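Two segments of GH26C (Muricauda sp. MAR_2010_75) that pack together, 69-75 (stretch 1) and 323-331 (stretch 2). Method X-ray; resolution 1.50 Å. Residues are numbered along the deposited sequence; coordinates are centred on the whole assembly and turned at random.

Stretch 1 69-75: LFYNLKL
Stretch 2, residues 323-331: LAEERVKIA

Where a helix gives way to a loop, a lysine from a neighbouring helix can bind several backbone carbonyls at once, directly or through water; this contact in GH26C is a worked example. Stretch 1 is helical throughout (phi/psi near -63/-44). Stretch 2 enters as helix, with Ala-324 at -63/-38, and its Ala-324 O accepts both Lys-329 N at 2.9 Å and, weakly, Lys-74 NZ at 3.3 Å. Glu-325, whose CA-to-CB bond points away, contributes its backbone: a water accepts from Lys-74 NZ (2.8 Å) and donates to Glu-325 O (2.7 Å). Arg-327 has phi/psi -103/7, and Val-328 turns to positive phi (55/52), completing a Schellman motif. Val-328 O lies 3.6 Å from Phe-70 CZ, at the ring edge, while Val-328 CG1 sits 4.3 Å from Lys-74 CE. Lys-329 (-113/173) has its CA-to-CB bond pointing away but offers Lys-329 O to Lys-74 NZ at 2.8 Å, the shorter of the two direct bonds. Lys-74 reaches these acceptors with chi angles t, p, t, t. Ile-330 (-101/128; m, t) begins the strand, its CA 5.5 Å from Lys-74 CA. Ile-330 CD1 stands over one face of the Phe-70 ring (chi1 t, chi2 -79°), 4.0 Å from the ring centroid and 24° off the normal, and packs 3.7 Å from Leu-73 CB (Leu-73: m, t).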

# COMPACT_ATOMS: atom_id res chain seq x y z
N LEU A 69 -2.87 -3.62 -15.16
CA LEU A 69 -2.39 -2.78 -14.06
C LEU A 69 -0.88 -2.95 -13.85
O LEU A 69 -0.15 -1.95 -13.70
CB LEU A 69 -3.17 -3.08 -12.79
CG LEU A 69 -2.69 -2.34 -11.56
CD1 LEU A 69 -2.86 -0.84 -11.66
CD2 LEU A 69 -3.40 -2.86 -10.32
N PHE A 70 -0.40 -4.19 -13.83
CA PHE A 70 1.04 -4.40 -13.65
C PHE A 70 1.82 -3.72 -14.77
O PHE A 70 2.78 -2.97 -14.52
CB PHE A 70 1.33 -5.91 -13.58
CG PHE A 70 2.76 -6.24 -13.32
CD1 PHE A 70 3.70 -6.18 -14.36
CD2 PHE A 70 3.18 -6.61 -12.04
CE1 PHE A 70 5.04 -6.51 -14.12
CE2 PHE A 70 4.49 -6.95 -11.81
CZ PHE A 70 5.44 -6.88 -12.85
N TYR A 71 1.44 -3.99 -16.02
CA TYR A 71 2.16 -3.39 -17.14
C TYR A 71 2.15 -1.88 -17.04
O TYR A 71 3.19 -1.22 -17.19
CB TYR A 71 1.55 -3.83 -18.48
CG TYR A 71 2.26 -3.17 -19.64
CD1 TYR A 71 3.44 -3.71 -20.16
CD2 TYR A 71 1.77 -1.99 -20.22
CE1 TYR A 71 4.12 -3.11 -21.21
CE2 TYR A 71 2.45 -1.37 -21.28
CZ TYR A 71 3.62 -1.95 -21.76
OH TYR A 71 4.31 -1.36 -22.81
N ASN A 72 0.98 -1.29 -16.80
CA ASN A 72 0.89 0.16 -16.88
C ASN A 72 1.60 0.84 -15.72
O ASN A 72 2.12 1.95 -15.90
CB ASN A 72 -0.59 0.60 -16.95
CG ASN A 72 -1.14 0.46 -18.35
OD1 ASN A 72 -0.56 1.00 -19.28
ND2 ASN A 72 -2.23 -0.29 -18.51
N LEU A 73 1.62 0.23 -14.53
CA LEU A 73 2.40 0.80 -13.43
C LEU A 73 3.88 0.76 -13.75
O LEU A 73 4.61 1.72 -13.47
CB LEU A 73 2.16 0.04 -12.13
CG LEU A 73 0.86 0.36 -11.41
CD1 LEU A 73 0.62 -0.60 -10.28
CD2 LEU A 73 0.90 1.80 -10.85
N LYS A 74 4.34 -0.37 -14.28
CA LYS A 74 5.75 -0.50 -14.62
C LYS A 74 6.14 0.51 -15.69
O LYS A 74 7.20 1.15 -15.60
CB LYS A 74 6.02 -1.93 -15.08
CG LYS A 74 7.46 -2.26 -15.44
CD LYS A 74 8.38 -2.22 -14.24
CE LYS A 74 9.72 -2.83 -14.64
NZ LYS A 74 10.73 -2.56 -13.59
N LEU A 75 5.26 0.71 -16.69
CA LEU A 75 5.54 1.64 -17.78
C LEU A 75 5.58 3.07 -17.27
O LEU A 75 6.54 3.82 -17.55
CB LEU A 75 4.48 1.49 -18.88
CG LEU A 75 4.65 2.48 -20.03
CD1 LEU A 75 5.97 2.25 -20.71
CD2 LEU A 75 3.49 2.34 -21.01
N LEU A 323 16.48 -2.52 -7.39
CA LEU A 323 16.10 -3.92 -7.34
C LEU A 323 14.88 -4.19 -8.22
O LEU A 323 14.80 -5.24 -8.88
CB LEU A 323 15.79 -4.34 -5.91
CG LEU A 323 17.00 -4.53 -5.02
CD1 LEU A 323 16.47 -4.72 -3.59
CD2 LEU A 323 17.82 -5.75 -5.47
N ALA A 324 13.91 -3.27 -8.22
CA ALA A 324 12.75 -3.43 -9.10
C ALA A 324 13.15 -3.43 -10.57
O ALA A 324 12.60 -4.18 -11.38
CB ALA A 324 11.73 -2.33 -8.80
N GLU A 325 14.12 -2.59 -10.96
CA GLU A 325 14.60 -2.63 -12.34
C GLU A 325 15.26 -3.98 -12.63
O GLU A 325 14.99 -4.60 -13.67
CB GLU A 325 15.57 -1.48 -12.57
CG GLU A 325 14.90 -0.13 -12.70
CD GLU A 325 15.74 0.86 -13.48
OE1 GLU A 325 15.82 0.74 -14.72
OE2 GLU A 325 16.34 1.75 -12.84
N GLU A 326 16.08 -4.47 -11.72
CA GLU A 326 16.80 -5.72 -11.98
C GLU A 326 15.86 -6.93 -12.04
O GLU A 326 16.07 -7.84 -12.86
CB GLU A 326 17.89 -5.91 -10.93
CG GLU A 326 19.09 -5.01 -11.20
CD GLU A 326 20.07 -5.02 -10.06
OE1 GLU A 326 20.97 -4.15 -10.06
OE2 GLU A 326 19.93 -5.89 -9.17
N ARG A 327 14.82 -6.95 -11.20
CA ARG A 327 13.97 -8.13 -11.03
C ARG A 327 12.64 -8.00 -11.76
O ARG A 327 11.79 -8.88 -11.65
CB ARG A 327 13.77 -8.44 -9.55
CG ARG A 327 15.08 -8.93 -8.90
CD ARG A 327 15.15 -8.58 -7.45
NE ARG A 327 16.44 -8.98 -6.89
CZ ARG A 327 16.63 -10.05 -6.12
NH1 ARG A 327 15.60 -10.84 -5.83
NH2 ARG A 327 17.84 -10.32 -5.65
N VAL A 328 12.47 -6.95 -12.56
CA VAL A 328 11.23 -6.68 -13.30
C VAL A 328 10.04 -6.62 -12.35
O VAL A 328 9.04 -7.31 -12.55
CB VAL A 328 11.02 -7.65 -14.48
CG1 VAL A 328 10.01 -7.08 -15.44
CG2 VAL A 328 12.35 -7.92 -15.19
N LYS A 329 10.16 -5.81 -11.31
CA LYS A 329 9.11 -5.51 -10.34
C LYS A 329 8.71 -4.04 -10.49
O LYS A 329 9.35 -3.28 -11.22
CB LYS A 329 9.58 -5.75 -8.90
CG LYS A 329 10.14 -7.16 -8.62
CD LYS A 329 9.15 -8.21 -9.05
CE LYS A 329 9.64 -9.60 -8.65
NZ LYS A 329 8.77 -10.64 -9.27
N ILE A 330 7.65 -3.65 -9.78
CA ILE A 330 7.26 -2.25 -9.67
C ILE A 330 7.76 -1.74 -8.32
O ILE A 330 7.46 -2.35 -7.28
CB ILE A 330 5.73 -2.12 -9.74
CG1 ILE A 330 5.23 -2.58 -11.12
CG2 ILE A 330 5.27 -0.68 -9.48
CD1 ILE A 330 3.80 -3.14 -11.02
N ALA A 331 8.50 -0.63 -8.32
CA ALA A 331 8.91 -0.05 -7.04
C ALA A 331 7.89 0.98 -6.55
O ALA A 331 7.13 1.57 -7.34
CB ALA A 331 10.30 0.59 -7.16
O HOH W 1 12.64 -4.12 -14.99